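PDB 4XPX: bacteriohemerythrin from Methylococcus capsulatus, which binds oxygen reversibly at a two-iron centre and may store it or deliver it to oxygen-requiring enzymes. Local coordinates for residues V14-D19 with K59-E64; F25-K30 with G44-A49; V55-S60 with K119-Y124; K68-F73 with G125-A130. One frame throughout, in Å; residues are numbered along the deposited sequence.

Contact 1: V14-D19 with K59-E64; sequences VGFADD and KSEETE. With FE2 (Fe (II) ion), chain C; FE2 (Fe (II) ion), chain B.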
loop_
_atom_site.group_PDB
_atom_site.type_symbol
_atom_site.label_atom_id
_atom_site.label_comp_id
_atom_site.label_asym_id
_atom_site.label_seq_id
_atom_site.Cartn_x
_atom_site.Cartn_y
_atom_site.Cartn_z
ATOM N N VAL A 14 -15.745 1.214 4.171
ATOM C CA VAL A 14 -15.807 0.083 3.250
ATOM C C VAL A 14 -15.051 -1.035 3.932
ATOM O O VAL A 14 -13.794 -0.964 4.124
ATOM C CB VAL A 14 -15.216 0.405 1.889
ATOM C CG1 VAL A 14 -15.305 -0.800 0.982
ATOM C CG2 VAL A 14 -15.956 1.597 1.282
ATOM N N GLY A 15 -15.756 -2.087 4.379
ATOM C CA GLY A 15 -15.093 -3.086 5.275
ATOM C C GLY A 15 -13.917 -3.770 4.623
ATOM O O GLY A 15 -12.857 -3.894 5.290
ATOM N N PHE A 16 -14.006 -4.223 3.378
ATOM C CA PHE A 16 -12.892 -4.971 2.824
ATOM C C PHE A 16 -11.681 -4.076 2.743
ATOM O O PHE A 16 -10.535 -4.584 2.916
ATOM C CB PHE A 16 -13.192 -5.635 1.498
ATOM C CG PHE A 16 -13.100 -4.698 0.274
ATOM C CD1 PHE A 16 -14.245 -4.038 -0.211
ATOM C CD2 PHE A 16 -11.855 -4.416 -0.413
ATOM C CE1 PHE A 16 -14.146 -3.158 -1.277
ATOM C CE2 PHE A 16 -11.803 -3.556 -1.459
ATOM C CZ PHE A 16 -12.940 -2.974 -1.929
ATOM N N ALA A 17 -11.863 -2.822 2.408
ATOM C CA ALA A 17 -10.773 -1.930 2.226
ATOM C C ALA A 17 -10.108 -1.614 3.509
ATOM O O ALA A 17 -8.858 -1.601 3.627
ATOM C CB ALA A 17 -11.238 -0.652 1.556
ATOM N N ASP A 18 -10.864 -1.350 4.557
ATOM C CA ASP A 18 -10.281 -1.135 5.862
ATOM C C ASP A 18 -9.456 -2.335 6.312
ATOM O O ASP A 18 -8.357 -2.176 6.869
ATOM C CB ASP A 18 -11.339 -0.854 6.903
ATOM C CG ASP A 18 -12.044 0.511 6.704
ATOM O OD1 ASP A 18 -11.574 1.413 6.060
ATOM O OD2 ASP A 18 -13.154 0.594 7.359
ATOM N N ASP A 19 -9.969 -3.551 6.084
ATOM C CA ASP A 19 -9.236 -4.741 6.482
ATOM C C ASP A 19 -7.943 -4.898 5.721
ATOM O O ASP A 19 -6.874 -5.228 6.316
ATOM C CB ASP A 19 -10.103 -5.973 6.253
ATOM C CG ASP A 19 -11.216 -6.094 7.263
ATOM O OD1 ASP A 19 -11.190 -5.435 8.317
ATOM O OD2 ASP A 19 -12.189 -6.833 6.903
ATOM N N LYS A 59 -6.021 -4.024 -6.890
ATOM C CA LYS A 59 -6.936 -4.738 -7.796
ATOM C C LYS A 59 -8.287 -4.850 -7.157
ATOM O O LYS A 59 -9.324 -4.766 -7.871
ATOM C CB LYS A 59 -6.346 -6.073 -8.175
ATOM C CG LYS A 59 -5.208 -6.030 -9.107
ATOM C CD LYS A 59 -4.721 -7.480 -9.329
ATOM C CE LYS A 59 -3.516 -7.526 -10.224
ATOM N NZ LYS A 59 -3.216 -9.009 -10.154
ATOM N N SER A 60 -8.344 -5.113 -5.872
ATOM C CA SER A 60 -9.620 -5.240 -5.203
ATOM C C SER A 60 -10.401 -3.951 -5.228
ATOM O O SER A 60 -11.628 -3.933 -5.564
ATOM C CB SER A 60 -9.408 -5.652 -3.757
ATOM O OG SER A 60 -8.727 -6.895 -3.576
ATOM N N GLU A 61 -9.753 -2.841 -4.889
ATOM C CA GLU A 61 -10.410 -1.546 -4.943
ATOM C C GLU A 61 -10.822 -1.248 -6.402
ATOM O O GLU A 61 -11.961 -0.723 -6.628
ATOM C CB GLU A 61 -9.476 -0.406 -4.513
ATOM C CG GLU A 61 -9.217 -0.352 -3.013
ATOM C CD GLU A 61 -8.428 0.896 -2.633
ATOM O OE1 GLU A 61 -7.979 1.597 -3.519
ATOM O OE2 GLU A 61 -8.313 1.123 -1.377
ATOM N N GLU A 62 -9.971 -1.492 -7.349
ATOM C CA GLU A 62 -10.271 -1.121 -8.751
ATOM C C GLU A 62 -11.429 -1.908 -9.264
ATOM O O GLU A 62 -12.290 -1.335 -9.997
ATOM C CB GLU A 62 -9.034 -1.340 -9.615
ATOM C CG GLU A 62 -7.963 -0.314 -9.328
ATOM C CD GLU A 62 -6.583 -0.694 -9.818
ATOM O OE1 GLU A 62 -6.478 -1.535 -10.794
ATOM O OE2 GLU A 62 -5.551 -0.144 -9.338
ATOM N N THR A 63 -11.522 -3.185 -8.982
ATOM C CA THR A 63 -12.638 -3.987 -9.460
ATOM C C THR A 63 -13.908 -3.445 -8.908
ATOM O O THR A 63 -14.941 -3.308 -9.684
ATOM C CB THR A 63 -12.454 -5.466 -9.066
ATOM O OG1 THR A 63 -11.256 -5.994 -9.658
ATOM C CG2 THR A 63 -13.636 -6.302 -9.480
ATOM N N GLU A 64 -13.974 -3.114 -7.648
ATOM C CA GLU A 64 -15.186 -2.594 -7.065
ATOM C C GLU A 64 -15.527 -1.229 -7.600
ATOM O O GLU A 64 -16.717 -0.966 -7.931
ATOM C CB GLU A 64 -15.046 -2.594 -5.556
ATOM C CG GLU A 64 -15.022 -3.924 -4.863
ATOM C CD GLU A 64 -16.112 -4.870 -5.248
ATOM O OE1 GLU A 64 -17.223 -4.406 -5.057
ATOM O OE2 GLU A 64 -15.884 -6.002 -5.793
HETATM FE FE FE2 C . -6.361 1.567 -0.410
HETATM FE FE FE2 B . -6.631 3.287 -3.397
HETATM O O HOH W 1 -5.297 2.081 -2.004
HETATM O O HOH W 2 -3.963 1.944 0.249
#

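Contact 2: F25-K30 with G44-A49; sequences FDMVNK and GKQLDA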
loop_
_atom_site.group_PDB
_atom_site.type_symbol
_atom_site.label_atom_id
_atom_site.label_comp_id
_atom_site.label_asym_id
_atom_site.label_seq_id
_atom_site.Cartn_x
_atom_site.Cartn_y
_atom_site.Cartn_z
ATOM N N PHE A 25 -0.643 -2.113 6.725
ATOM C CA PHE A 25 0.084 -1.407 7.808
ATOM C C PHE A 25 0.917 -2.421 8.594
ATOM O O PHE A 25 2.080 -2.150 8.955
ATOM C CB PHE A 25 -0.848 -0.676 8.764
ATOM C CG PHE A 25 -1.447 0.621 8.275
ATOM C CD1 PHE A 25 -1.749 0.892 6.923
ATOM C CD2 PHE A 25 -1.701 1.611 9.185
ATOM C CE1 PHE A 25 -2.350 2.093 6.579
ATOM C CE2 PHE A 25 -2.264 2.834 8.821
ATOM C CZ PHE A 25 -2.630 3.071 7.521
ATOM N N ASP A 26 0.345 -3.579 8.903
ATOM C CA ASP A 26 1.103 -4.604 9.657
ATOM C C ASP A 26 2.298 -5.066 8.861
ATOM O O ASP A 26 3.409 -5.301 9.431
ATOM C CB ASP A 26 0.179 -5.754 9.996
ATOM C CG ASP A 26 -0.768 -5.511 11.122
ATOM O OD1 ASP A 26 -0.619 -4.523 11.902
ATOM O OD2 ASP A 26 -1.770 -6.346 11.330
ATOM N N MET A 27 2.139 -5.263 7.557
ATOM C CA MET A 27 3.244 -5.769 6.741
ATOM C C MET A 27 4.314 -4.698 6.557
ATOM O O MET A 27 5.538 -5.048 6.515
ATOM C CB MET A 27 2.681 -6.270 5.382
ATOM C CG MET A 27 1.763 -7.454 5.550
ATOM S SD MET A 27 1.184 -8.124 3.970
ATOM C CE MET A 27 2.613 -9.153 3.506
ATOM N N VAL A 28 3.944 -3.421 6.421
ATOM C CA VAL A 28 4.920 -2.311 6.426
ATOM C C VAL A 28 5.663 -2.313 7.746
ATOM O O VAL A 28 6.906 -2.119 7.772
ATOM C CB VAL A 28 4.247 -0.982 6.173
ATOM C CG1 VAL A 28 5.197 0.175 6.403
ATOM C CG2 VAL A 28 3.675 -0.895 4.753
ATOM N N ASN A 29 4.959 -2.468 8.846
ATOM C CA ASN A 29 5.628 -2.421 10.147
ATOM C C ASN A 29 6.654 -3.500 10.275
ATOM O O ASN A 29 7.756 -3.254 10.836
ATOM C CB ASN A 29 4.569 -2.547 11.260
ATOM C CG ASN A 29 3.797 -1.253 11.439
ATOM O OD1 ASN A 29 4.196 -0.212 10.939
ATOM N ND2 ASN A 29 2.674 -1.298 12.154
ATOM N N LYS A 30 6.356 -4.708 9.799
ATOM C CA LYS A 30 7.329 -5.783 9.820
ATOM C C LYS A 30 8.509 -5.431 8.969
ATOM O O LYS A 30 9.694 -5.645 9.417
ATOM C CB LYS A 30 6.727 -7.092 9.392
ATOM C CG LYS A 30 5.795 -7.717 10.346
ATOM C CD LYS A 30 5.187 -8.967 9.787
ATOM C CE LYS A 30 4.189 -9.711 10.712
ATOM N NZ LYS A 30 4.686 -9.741 12.100
ATOM N N GLY A 44 14.237 -8.962 1.858
ATOM C CA GLY A 44 13.661 -9.280 0.577
ATOM C C GLY A 44 12.380 -10.059 0.628
ATOM O O GLY A 44 11.438 -9.781 -0.167
ATOM N N LYS A 45 12.300 -11.005 1.501
ATOM C CA LYS A 45 11.086 -11.821 1.631
ATOM C C LYS A 45 9.948 -10.934 2.061
ATOM O O LYS A 45 8.781 -11.072 1.535
ATOM C CB LYS A 45 11.253 -12.952 2.641
ATOM C CG LYS A 45 12.174 -14.061 2.216
ATOM C CD LYS A 45 12.169 -15.202 3.235
ATOM C CE LYS A 45 13.327 -16.164 2.930
ATOM N NZ LYS A 45 13.237 -16.891 1.630
ATOM N N GLN A 46 10.136 -10.042 3.016
ATOM C CA GLN A 46 9.083 -9.209 3.529
ATOM C C GLN A 46 8.716 -8.131 2.492
ATOM O O GLN A 46 7.494 -7.817 2.322
ATOM C CB GLN A 46 9.453 -8.598 4.867
ATOM C CG GLN A 46 8.283 -7.851 5.528
ATOM C CD GLN A 46 7.137 -8.758 5.883
ATOM O OE1 GLN A 46 7.352 -9.969 6.167
ATOM N NE2 GLN A 46 5.923 -8.223 5.953
ATOM N N LEU A 47 9.711 -7.595 1.770
ATOM C CA LEU A 47 9.444 -6.646 0.718
ATOM C C LEU A 47 8.510 -7.279 -0.338
ATOM O O LEU A 47 7.504 -6.671 -0.775
ATOM C CB LEU A 47 10.772 -6.260 0.045
ATOM C CG LEU A 47 10.673 -5.350 -1.168
ATOM C CD1 LEU A 47 10.217 -3.983 -0.785
ATOM C CD2 LEU A 47 11.999 -5.354 -1.958
ATOM N N ASP A 48 8.892 -8.459 -0.777
ATOM C CA ASP A 48 8.097 -9.108 -1.833
ATOM C C ASP A 48 6.682 -9.425 -1.349
ATOM O O ASP A 48 5.725 -9.238 -2.094
ATOM C CB ASP A 48 8.787 -10.345 -2.326
ATOM C CG ASP A 48 10.067 -10.080 -3.122
ATOM O OD1 ASP A 48 10.344 -8.970 -3.538
ATOM O OD2 ASP A 48 10.853 -11.097 -3.318
ATOM N N ALA A 49 6.541 -9.891 -0.137
ATOM C CA ALA A 49 5.210 -10.191 0.413
ATOM C C ALA A 49 4.348 -8.943 0.470
ATOM O O ALA A 49 3.164 -8.960 0.131
ATOM C CB ALA A 49 5.340 -10.852 1.797
#

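Contact 3: V55-S60 with K119-Y124; sequences VMHFKS and KVDKLY. With FE2 (Fe (II) ion), chain C; FE2 (Fe (II) ion), chain B.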
loop_
_atom_site.group_PDB
_atom_site.type_symbol
_atom_site.label_atom_id
_atom_site.label_comp_id
_atom_site.label_asym_id
_atom_site.label_seq_id
_atom_site.Cartn_x
_atom_site.Cartn_y
_atom_site.Cartn_z
ATOM N N VAL A 55 -0.453 -4.860 -4.375
ATOM C CA VAL A 55 -1.006 -4.981 -5.734
ATOM C C VAL A 55 -2.356 -5.648 -5.689
ATOM O O VAL A 55 -3.280 -5.206 -6.435
ATOM C CB VAL A 55 0.009 -5.676 -6.621
ATOM C CG1 VAL A 55 -0.632 -6.172 -7.946
ATOM C CG2 VAL A 55 1.220 -4.887 -6.867
ATOM N N MET A 56 -2.525 -6.658 -4.884
ATOM C CA MET A 56 -3.803 -7.311 -4.766
ATOM C C MET A 56 -4.854 -6.385 -4.189
ATOM O O MET A 56 -6.027 -6.344 -4.681
ATOM C CB MET A 56 -3.642 -8.563 -3.905
ATOM C CG MET A 56 -4.882 -9.387 -3.782
ATOM S SD MET A 56 -6.010 -8.721 -2.551
ATOM C CE MET A 56 -5.072 -8.775 -1.049
ATOM N N HIS A 57 -4.495 -5.576 -3.192
ATOM C CA HIS A 57 -5.389 -4.597 -2.622
ATOM C C HIS A 57 -5.846 -3.607 -3.711
ATOM O O HIS A 57 -7.058 -3.250 -3.803
ATOM C CB HIS A 57 -4.678 -3.873 -1.492
ATOM C CG HIS A 57 -5.416 -2.634 -1.041
ATOM N ND1 HIS A 57 -6.709 -2.651 -0.572
ATOM C CD2 HIS A 57 -5.056 -1.325 -1.063
ATOM C CE1 HIS A 57 -7.086 -1.386 -0.320
ATOM N NE2 HIS A 57 -6.105 -0.559 -0.616
ATOM N N PHE A 58 -4.913 -3.099 -4.482
ATOM C CA PHE A 58 -5.269 -2.157 -5.546
ATOM C C PHE A 58 -6.237 -2.796 -6.496
ATOM O O PHE A 58 -7.219 -2.132 -6.942
ATOM C CB PHE A 58 -4.020 -1.681 -6.281
ATOM C CG PHE A 58 -3.106 -0.771 -5.444
ATOM C CD1 PHE A 58 -1.852 -0.482 -5.977
ATOM C CD2 PHE A 58 -3.492 -0.199 -4.263
ATOM C CE1 PHE A 58 -0.991 0.378 -5.313
ATOM C CE2 PHE A 58 -2.589 0.644 -3.639
ATOM C CZ PHE A 58 -1.385 0.960 -4.147
ATOM N N LYS A 59 -6.021 -4.024 -6.890
ATOM C CA LYS A 59 -6.936 -4.738 -7.796
ATOM C C LYS A 59 -8.287 -4.850 -7.157
ATOM O O LYS A 59 -9.324 -4.766 -7.871
ATOM C CB LYS A 59 -6.346 -6.073 -8.175
ATOM C CG LYS A 59 -5.208 -6.030 -9.107
ATOM C CD LYS A 59 -4.721 -7.480 -9.329
ATOM C CE LYS A 59 -3.516 -7.526 -10.224
ATOM N NZ LYS A 59 -3.216 -9.009 -10.154
ATOM N N SER A 60 -8.344 -5.113 -5.872
ATOM C CA SER A 60 -9.620 -5.240 -5.203
ATOM C C SER A 60 -10.401 -3.951 -5.228
ATOM O O SER A 60 -11.628 -3.933 -5.564
ATOM C CB SER A 60 -9.408 -5.652 -3.757
ATOM O OG SER A 60 -8.727 -6.895 -3.576
ATOM N N LYS A 119 -7.117 10.917 1.342
ATOM C CA LYS A 119 -7.405 11.880 0.283
ATOM C C LYS A 119 -7.945 11.246 -0.979
ATOM O O LYS A 119 -8.460 11.988 -1.880
ATOM C CB LYS A 119 -6.189 12.769 -0.055
ATOM C CG LYS A 119 -5.703 13.518 1.114
ATOM C CD LYS A 119 -4.713 14.510 1.054
ATOM C CE LYS A 119 -4.499 14.980 2.521
ATOM N NZ LYS A 119 -3.296 14.360 3.195
ATOM N N VAL A 120 -7.753 9.925 -1.113
ATOM C CA VAL A 120 -8.146 9.245 -2.338
ATOM C C VAL A 120 -9.108 8.117 -1.990
ATOM O O VAL A 120 -10.230 8.074 -2.497
ATOM C CB VAL A 120 -6.901 8.731 -3.150
ATOM C CG1 VAL A 120 -7.368 8.190 -4.498
ATOM C CG2 VAL A 120 -5.892 9.844 -3.323
ATOM N N ASP A 121 -8.736 7.185 -1.107
ATOM C CA ASP A 121 -9.626 6.085 -0.788
ATOM C C ASP A 121 -10.886 6.530 -0.085
ATOM O O ASP A 121 -11.977 6.004 -0.365
ATOM C CB ASP A 121 -8.930 4.994 0.056
ATOM C CG ASP A 121 -7.915 4.179 -0.701
ATOM O OD1 ASP A 121 -7.896 4.228 -1.952
ATOM O OD2 ASP A 121 -7.143 3.479 0.010
ATOM N N LYS A 122 -10.822 7.449 0.870
ATOM C CA LYS A 122 -12.033 7.813 1.562
ATOM C C LYS A 122 -13.089 8.268 0.589
ATOM O O LYS A 122 -14.334 8.187 0.902
ATOM C CB LYS A 122 -11.799 8.877 2.640
ATOM C CG LYS A 122 -11.202 8.312 3.910
ATOM C CD LYS A 122 -11.096 9.469 4.970
ATOM C CE LYS A 122 -10.397 8.974 6.215
ATOM N NZ LYS A 122 -10.668 9.981 7.309
ATOM N N LEU A 123 -12.720 8.868 -0.513
ATOM C CA LEU A 123 -13.697 9.421 -1.463
ATOM C C LEU A 123 -14.572 8.338 -2.059
ATOM O O LEU A 123 -15.712 8.679 -2.534
ATOM C CB LEU A 123 -13.012 10.167 -2.582
ATOM C CG LEU A 123 -12.205 11.365 -2.097
ATOM C CD1 LEU A 123 -11.569 12.108 -3.273
ATOM C CD2 LEU A 123 -12.972 12.336 -1.264
ATOM N N TYR A 124 -14.171 7.061 -2.095
ATOM C CA TYR A 124 -15.054 6.045 -2.629
ATOM C C TYR A 124 -16.059 5.502 -1.635
ATOM O O TYR A 124 -16.854 4.660 -1.977
ATOM C CB TYR A 124 -14.297 4.864 -3.333
ATOM C CG TYR A 124 -13.334 4.080 -2.480
ATOM C CD1 TYR A 124 -13.678 3.547 -1.247
ATOM C CD2 TYR A 124 -12.052 3.787 -2.972
ATOM C CE1 TYR A 124 -12.777 2.792 -0.497
ATOM C CE2 TYR A 124 -11.147 3.089 -2.226
ATOM C CZ TYR A 124 -11.473 2.599 -0.995
ATOM O OH TYR A 124 -10.600 1.919 -0.174
HETATM FE FE FE2 C . -6.361 1.567 -0.410
HETATM FE FE FE2 B . -6.631 3.287 -3.397
HETATM O O HOH W 1 -5.297 2.081 -2.004
HETATM O O HOH W 2 -3.963 1.944 0.249
#

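Contact 4: K68-F73 with G125-A130; sequences KGYADF and GPCLSA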
loop_
_atom_site.group_PDB
_atom_site.type_symbol
_atom_site.label_atom_id
_atom_site.label_comp_id
_atom_site.label_asym_id
_atom_site.label_seq_id
_atom_site.Cartn_x
_atom_site.Cartn_y
_atom_site.Cartn_z
ATOM N N LYS A 68 -19.003 -0.534 -10.065
ATOM C CA LYS A 68 -20.032 0.313 -9.568
ATOM C C LYS A 68 -20.073 1.668 -10.279
ATOM O O LYS A 68 -20.915 2.519 -9.917
ATOM C CB LYS A 68 -19.860 0.508 -8.059
ATOM C CG LYS A 68 -20.089 -0.818 -7.321
ATOM C CD LYS A 68 -19.796 -0.798 -5.854
ATOM C CE LYS A 68 -20.353 -2.160 -5.181
ATOM N NZ LYS A 68 -20.213 -2.172 -3.640
ATOM N N GLY A 69 -19.255 1.883 -11.256
ATOM C CA GLY A 69 -19.298 3.175 -11.937
ATOM C C GLY A 69 -18.817 4.327 -11.089
ATOM O O GLY A 69 -19.273 5.474 -11.317
ATOM N N TYR A 70 -17.878 4.068 -10.174
ATOM C CA TYR A 70 -17.402 5.112 -9.295
ATOM C C TYR A 70 -16.796 6.301 -10.123
ATOM O O TYR A 70 -16.056 6.081 -11.055
ATOM C CB TYR A 70 -16.313 4.507 -8.391
ATOM C CG TYR A 70 -15.600 5.575 -7.567
ATOM C CD1 TYR A 70 -16.291 6.346 -6.690
ATOM C CD2 TYR A 70 -14.230 5.766 -7.681
ATOM C CE1 TYR A 70 -15.684 7.289 -5.937
ATOM C CE2 TYR A 70 -13.600 6.700 -6.981
ATOM C CZ TYR A 70 -14.275 7.506 -6.110
ATOM O OH TYR A 70 -13.685 8.473 -5.348
ATOM N N ALA A 71 -17.150 7.531 -9.752
ATOM C CA ALA A 71 -16.870 8.680 -10.550
ATOM C C ALA A 71 -15.401 8.888 -10.880
ATOM O O ALA A 71 -15.065 9.333 -11.942
ATOM C CB ALA A 71 -17.408 9.923 -9.849
ATOM N N ASP A 72 -14.529 8.611 -9.920
ATOM C CA ASP A 72 -13.127 8.961 -9.998
ATOM C C ASP A 72 -12.265 7.719 -10.171
ATOM O O ASP A 72 -11.051 7.762 -9.824
ATOM C CB ASP A 72 -12.696 9.865 -8.842
ATOM C CG ASP A 72 -13.495 11.239 -8.941
ATOM O OD1 ASP A 72 -13.498 11.885 -9.949
ATOM O OD2 ASP A 72 -14.269 11.601 -7.991
ATOM N N PHE A 73 -12.801 6.664 -10.736
ATOM C CA PHE A 73 -12.043 5.408 -10.896
ATOM C C PHE A 73 -10.766 5.557 -11.667
ATOM O O PHE A 73 -9.709 5.047 -11.201
ATOM C CB PHE A 73 -12.982 4.416 -11.633
ATOM C CG PHE A 73 -12.258 3.217 -12.171
ATOM C CD1 PHE A 73 -11.499 2.371 -11.359
ATOM C CD2 PHE A 73 -12.267 2.970 -13.527
ATOM C CE1 PHE A 73 -10.796 1.298 -11.928
ATOM C CE2 PHE A 73 -11.494 1.951 -14.099
ATOM C CZ PHE A 73 -10.766 1.061 -13.229
ATOM N N GLY A 125 -16.016 5.986 -0.399
ATOM C CA GLY A 125 -16.856 5.378 0.626
ATOM C C GLY A 125 -18.333 5.421 0.276
ATOM O O GLY A 125 -18.985 4.407 0.355
ATOM N N PRO A 126 -18.888 6.610 -0.086
ATOM C CA PRO A 126 -20.371 6.613 -0.357
ATOM C C PRO A 126 -20.693 5.636 -1.463
ATOM O O PRO A 126 -21.774 4.942 -1.377
ATOM C CB PRO A 126 -20.607 8.076 -0.709
ATOM C CG PRO A 126 -19.620 8.765 0.104
ATOM C CD PRO A 126 -18.349 7.932 0.023
ATOM N N CYS A 127 -19.927 5.553 -2.542
ATOM C CA CYS A 127 -20.251 4.693 -3.650
ATOM C C CYS A 127 -20.107 3.227 -3.280
ATOM O O CYS A 127 -21.008 2.377 -3.552
ATOM C CB CYS A 127 -19.290 5.011 -4.838
ATOM S SG CYS A 127 -19.570 4.011 -6.310
ATOM N N LEU A 128 -19.006 2.849 -2.620
ATOM C CA LEU A 128 -18.710 1.445 -2.386
ATOM C C LEU A 128 -19.403 0.911 -1.170
ATOM O O LEU A 128 -19.593 -0.308 -1.131
ATOM C CB LEU A 128 -17.244 1.157 -2.269
ATOM C CG LEU A 128 -16.475 0.953 -3.569
ATOM C CD1 LEU A 128 -16.804 1.780 -4.812
ATOM C CD2 LEU A 128 -15.010 0.697 -3.391
ATOM N N SER A 129 -19.846 1.744 -0.247
ATOM C CA SER A 129 -20.637 1.283 0.938
ATOM C C SER A 129 -22.161 1.209 0.605
ATOM O O SER A 129 -22.897 0.544 1.358
ATOM C CB SER A 129 -20.354 2.181 2.140
ATOM O OG SER A 129 -21.016 3.404 1.909
ATOM N N ALA A 130 -22.666 1.939 -0.428
ATOM C CA ALA A 130 -24.111 1.987 -0.825
ATOM C C ALA A 130 -24.754 0.591 -0.892
ATOM O O ALA A 130 -24.163 -0.347 -1.465
ATOM C CB ALA A 130 -24.259 2.694 -2.163
HETATM O O HOH W 3 -22.261 0.072 -3.397
#

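Contact 1: V14-D19 with K59-E64
Phe16 reaches across from the first turn of helix 15-34 and brings the far end of its ring up to Ser60, Glu61 and Glu64 of helix 40-67. From CB, which points at the other helix, the chain turns to set CG between the backbone N and the carbonyl carbon (chi1 81°), which carries the ring toward helix 40-67. Ala17 CB lies over one face, offset toward the CD2-CE2 rim. The far end does the touching. CE2 comes to 3.9 Å from CB of Ser60, and the backbone N of Glu61 lies at the ring edge, 4.1 Å from CE2. CZ and CE1 both meet CG of Glu64, at 3.7 and 3.8 Å. This contact is made by a methylene and is apolar; beyond it Glu64 is bent at chi2, and its carboxylate plane stands 75° from the ring.

Glu61 uses its backbone and CG on the Phe16 side but sends its extended chain inward. There its carboxylate bridges the two iron ions, OE2 binding one at 2.2 Å and OE1 the other at 2.2 Å. Tyr124 OH makes a hydrogen bond to OE2, a second-shell bond to an oxygen of the bridging carboxylate.

The axes of the two segments are antiparallel, 164° between their directions and 10.6 Å apart at closest, within the four-helix bundle of the hemerythrin family. Helix 125-129 adds Leu128, which packs on both Val14 and Glu64, while Glu62 on helix 40-67 is turned toward helix 73-95, touching Phe73 and Lys77.

Contact 2: F25-K30 with G44-A49
Gln46 folds its side chain over the backbone of Met27 and the CB of Lys30, bringing together neighbouring antiparallel helices of the bundle, 15-34 and 40-67. CG sits opposite the backbone N (chi1 -173°) and the chain then bends at chi2, which carries the amide across to the other helix. NE2 gives a hydrogen bond to the carbonyl O of Met27, 3.2 Å long with an N-H...O angle of 147°. At that length and angle the bond is neither short nor straight, and the acceptor is tilted from the amide plane. On the same nitrogen, Lys30 CB packs at 3.7 Å; the rest of the lysine crosses the amide at a slant and its end heads away.

A turn farther along helix 40-67, the methyl CE of Met27 meets Ala49: it is 3.6 Å from CB of Ala49 and 3.4 Å from the carbonyl O of Ala49. Met27 also touches Leu50 and Tyr53.

The segment axes come within 9.6 Å at an angle of 160°. The one directional bond, flanked by Met27 CB and the Lys30 methylenes, probably sets where the amide lies, while the apolar contacts, including the Met27 methyl on Ala49, impose little direction.

Contact 3: V55-S60 with K119-Y124
His57 and Asp121 meet through iron, at the non-heme diiron centre held inside the hemerythrin four-helix bundle. They bury the most surface in this small interface, yet no hydrogen bond joins them: NE2 of His57 and OD2 of Asp121 are 4.2 Å apart, and one iron ion binds both.

The imidazole of His57 swings inward because its CG stands opposite the backbone N (chi1 167°). NE2 binds that iron at 2.1 Å, and OD2 of Asp121 lies near the ring plane at its edge. The other ring nitrogen, ND1, is hydrogen-bonded to Gln20, a second-shell contact that helps fix the rotation of the imidazole.

Asp121 lies on helix 103-121, where the backbone opens into a wider pi-type turn. Its carboxylate bridges the metals: OD2 takes the ion shared with His57, while OD1 binds the second at 2.1 Å. His21 and Glu61 also bind the first iron; Glu61, His76, His80 and His116 bind the second. A solvent oxygen, 2.0 Å from the first iron and 2.3 Å from the second, bridges the pair as well.

Tyr124, three residues after Asp121, adds a little buried surface. The chain folds back there, the backbone N of Tyr124 bonding to the carbonyl of Asp121, and that same carbonyl oxygen sits over the centre of the Tyr124 ring, 3.0 Å above its plane.

Contact 4: K68-F73 with G125-A130
Cys127 packs its CB and sulfur against Tyr70 and Lys68, and these van der Waals contacts make up the apolar part of the interface. Its CB lies 3.8 Å from CD1 of Tyr70. SG, set opposite the backbone N at chi1 -180°, comes within 3.9 Å of CB of Lys68. The same sulfur makes a sulfur-aromatic contact with Tyr70: it lies 5.3 Å from the ring centroid and 76° off the ring normal, thus at the edge. Leu128 supplies the remaining apolar touch, its CD1 meeting CD of Lys68 at 4.1 Å.

The polar contacts gather at the end of Lys68. Its extended chain crosses Leu128 at a slant and brings NZ to the carbonyl O of Leu128, where it makes a weak hydrogen bond of 3.2 Å. NZ also donates to a water at 3.0 Å, and that water in turn gives hydrogen bonds to the carbonyl oxygens of Cys127 and Ala130. A long, weak ion pair links NZ to Glu64.

Before Tyr70 the chain leaves helix 40-67 through a Schellman motif at Gly69. Tyr70 also touches Leu123 and Tyr124, so the loop is packed on the C-terminal part of the chain at more than one place.

With NZ bonded weakly to one carbonyl and through water to two more at the C-terminal end of a short helix, the ammonium would probably be stabilised, while the apolar contacts are made by the rest of the chain and by Cys127.

Overall arrangement
From the N terminus, helix 15-34 enters contact 1 with its first turn and contact 2 farther along. Helix 40-67 returns antiparallel, so contact 2 closes the short loop first and is nested inside the larger one closed by contact 1. Contact 3 starts where contact 1 ends, sharing Lys59 and Ser60, and closes the longer loop from helix 40-67 to segment 119-124; the two contacts meet at the same iron pair, their centres 6 Å apart. Contact 4 crosses contact 3 along the chain, tying the loop after helix 40-67 to helix 125-129. Contacts 1, 3 and 4 gather toward one end of the bundle, while contact 2 lies about 29 Å from contact 4, centre to centre.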